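Local coordinates for Alpha/beta hydrolase fold protein (PDB 6CXT) that probably includes a hydrolase and carries a phosphopantetheine-binding carrier domain, the piece in this structure, which partners a flavin-dependent oxidase in thiotemplated pyrrole biosynthesis, at residues Q23-L27 against L28-I32. Numbering follows the deposited sequence.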
ATOM      1  N   GLN A  23       6.789 -27.639 -38.451  1.00 35.11           N
ATOM      2  CA  GLN A  23       8.216 -27.414 -38.599  1.00 35.31           C
ATOM      3  C   GLN A  23       8.543 -26.281 -39.611  1.00 32.07           C
ATOM      4  O   GLN A  23       9.694 -25.822 -39.657  1.00 30.95           O
ATOM      5  CB  GLN A  23       8.938 -28.736 -38.955  1.00 39.52           C
ATOM      6  CG  GLN A  23       8.788 -29.192 -40.412  1.00 44.18           C
ATOM      7  CD  GLN A  23       7.446 -29.854 -40.775  1.00 51.29           C
ATOM      8  OE1 GLN A  23       6.425 -29.727 -40.084  1.00 46.52           O
ATOM      9  NE2 GLN A  23       7.451 -30.567 -41.893  1.00 51.69           N
ATOM     10  N   ASN A  24       7.533 -25.813 -40.356  1.00 30.87           N
ATOM     11  CA  ASN A  24       7.695 -24.688 -41.342  1.00 35.05           C
ATOM     12  C   ASN A  24       7.164 -23.324 -40.928  1.00 36.86           C
ATOM     13  O   ASN A  24       7.364 -22.332 -41.648  1.00 34.85           O
ATOM     14  CB  ASN A  24       7.025 -25.039 -42.673  1.00 37.44           C
ATOM     15  CG  ASN A  24       7.725 -26.189 -43.356  1.00 40.41           C
ATOM     16  OD1 ASN A  24       8.970 -26.210 -43.447  1.00 36.49           O
ATOM     17  ND2 ASN A  24       6.953 -27.197 -43.746  1.00 38.85           N
ATOM     18  N   THR A  25       6.448 -23.274 -39.814  1.00 32.57           N
ATOM     19  CA  THR A  25       5.901 -21.989 -39.346  1.00 35.68           C
ATOM     20  C   THR A  25       7.053 -20.985 -39.124  1.00 32.32           C
ATOM     21  O   THR A  25       8.045 -21.314 -38.461  1.00 32.36           O
ATOM     22  CB  THR A  25       5.055 -22.213 -38.086  1.00 36.28           C
ATOM     23  OG1 THR A  25       4.109 -23.278 -38.361  1.00 35.47           O
ATOM     24  CG2 THR A  25       4.318 -20.909 -37.685  1.00 32.87           C
ATOM     25  N   PRO A  26       6.965 -19.803 -39.770  1.00 32.54           N
ATOM     26  CA  PRO A  26       8.029 -18.825 -39.601  1.00 34.96           C
ATOM     27  C   PRO A  26       7.923 -18.148 -38.205  1.00 32.79           C
ATOM     28  O   PRO A  26       7.072 -17.263 -38.006  1.00 36.11           O
ATOM     29  CB  PRO A  26       7.811 -17.842 -40.760  1.00 34.05           C
ATOM     30  CG  PRO A  26       6.394 -18.022 -41.190  1.00 33.69           C
ATOM     31  CD  PRO A  26       5.908 -19.355 -40.706  1.00 34.01           C
ATOM     32  N   LEU A  27       8.795 -18.607 -37.298  1.00 31.17           N
ATOM     33  CA  LEU A  27       8.754 -18.274 -35.834  1.00 32.63           C
ATOM     34  C   LEU A  27       9.052 -16.798 -35.581  1.00 33.85           C
ATOM     35  O   LEU A  27       8.362 -16.156 -34.771  1.00 35.82           O
ATOM     36  CB  LEU A  27       9.721 -19.157 -35.024  1.00 29.85           C
ATOM     37  CG  LEU A  27       9.478 -20.704 -35.046  1.00 30.14           C
ATOM     38  CD1 LEU A  27      10.558 -21.441 -34.283  1.00 29.46           C
ATOM     39  CD2 LEU A  27       8.076 -21.076 -34.554  1.00 32.80           C
ATOM     40  N   LEU A  28      10.056 -16.276 -36.284  1.00 32.73           N
ATOM     41  CA  LEU A  28      10.442 -14.860 -36.184  1.00 32.53           C
ATOM     42  C   LEU A  28       9.476 -13.986 -36.888  1.00 37.31           C
ATOM     43  O   LEU A  28       9.055 -12.961 -36.355  1.00 36.32           O
ATOM     44  CB  LEU A  28      11.825 -14.618 -36.748  1.00 33.22           C
ATOM     45  CG  LEU A  28      12.951 -15.312 -35.991  1.00 31.16           C
ATOM     46  CD1 LEU A  28      14.197 -15.272 -36.837  1.00 32.69           C
ATOM     47  CD2 LEU A  28      13.223 -14.717 -34.607  1.00 33.62           C
ATOM     48  N   GLU A  29       9.122 -14.365 -38.103  1.00 35.31           N
ATOM     49  CA  GLU A  29       8.262 -13.519 -38.887  1.00 39.22           C
ATOM     50  C   GLU A  29       6.884 -13.339 -38.271  1.00 39.38           C
ATOM     51  O   GLU A  29       6.304 -12.270 -38.380  1.00 42.42           O
ATOM     52  CB  GLU A  29       8.169 -14.057 -40.318  1.00 38.17           C
ATOM     53  CG  GLU A  29       7.188 -13.295 -41.206  1.00 44.27           C
ATOM     54  CD  GLU A  29       7.165 -13.844 -42.633  1.00 48.53           C
ATOM     55  OE1 GLU A  29       7.995 -14.729 -42.967  1.00 42.76           O
ATOM     56  OE2 GLU A  29       6.314 -13.383 -43.411  1.00 52.13           O
ATOM     57  N   LEU A  30       6.349 -14.375 -37.633  1.00 41.48           N
ATOM     58  CA  LEU A  30       5.007 -14.266 -37.058  1.00 39.18           C
ATOM     59  C   LEU A  30       5.020 -13.775 -35.601  1.00 38.97           C
ATOM     60  O   LEU A  30       3.965 -13.638 -35.001  1.00 36.16           O
ATOM     61  CB  LEU A  30       4.205 -15.571 -37.183  1.00 39.60           C
ATOM     62  CG  LEU A  30       3.745 -16.040 -38.570  1.00 39.05           C
ATOM     63  CD1 LEU A  30       3.204 -17.444 -38.406  1.00 39.83           C
ATOM     64  CD2 LEU A  30       2.685 -15.124 -39.191  1.00 37.98           C
ATOM     65  N   GLY A  31       6.203 -13.506 -35.060  1.00 35.35           N
ATOM     66  CA  GLY A  31       6.299 -12.889 -33.727  1.00 36.45           C
ATOM     67  C   GLY A  31       6.231 -13.915 -32.615  1.00 35.86           C
ATOM     68  O   GLY A  31       6.110 -13.569 -31.434  1.00 33.38           O
ATOM     69  N   ILE A  32       6.333 -15.196 -32.973  1.00 32.16           N
ATOM     70  CA  ILE A  32       6.268 -16.271 -31.998  1.00 30.43           C
ATOM     71  C   ILE A  32       7.511 -16.249 -31.105  1.00 34.29           C
ATOM     72  O   ILE A  32       7.414 -16.441 -29.870  1.00 33.07           O
ATOM     73  CB  ILE A  32       6.089 -17.638 -32.721  1.00 32.59           C
ATOM     74  CG1 ILE A  32       4.703 -17.671 -33.425  1.00 33.08           C
ATOM     75  CG2 ILE A  32       6.317 -18.793 -31.766  1.00 30.93           C
ATOM     76  CD1 ILE A  32       4.509 -18.866 -34.378  1.00 34.76           C
TER
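Leu27 and Ile32 meet obliquely at the ends of a Schellman motif, in the loop between helices 7-13 and 35-49 of this carrier domain. Three features identify it: Ile32 N bonds back to Leu27 O (2.9 Å, weak, at 123°), Gly31 N reaches Leu28 O inside the type I turn Leu28-Gly31, and Gly31 has the positive phi (85°) that suits glycine. The hydrophobic pairing expected across such a motif is present, with Leu27 CD2 set against Ile32 CG2 at 4.0 Å. Both side chains also touch Ile9 of helix 7-13, which ties the turn to the bundle.

Ile32 uses both branches: CG2 packs on Leu27, while CG1, placed beside the backbone N, carries CD1 to within 3.9 Å of Thr25 CG2 and also near the Leu27 methyl CD2. Thr25 meets this chain at about a right angle, and its CG2 also touches Leu30 CD1 (3.7 Å). Its OG1 instead bonds to the backbone N of Asp22. An alanine in place of Ile32 removes both branches, CG2 and the CG1-CD1 arm, which would probably leave a gap between Leu27 and Thr25.

Leu30 N gives the straighter bond, to Pro26 O (3.0 Å, 149°). Glu29, with CG anti to its backbone N and the chain extended beyond it, crosses the proline ring at a slant, its CB and OE1 each 3.8 Å from Pro26 CB.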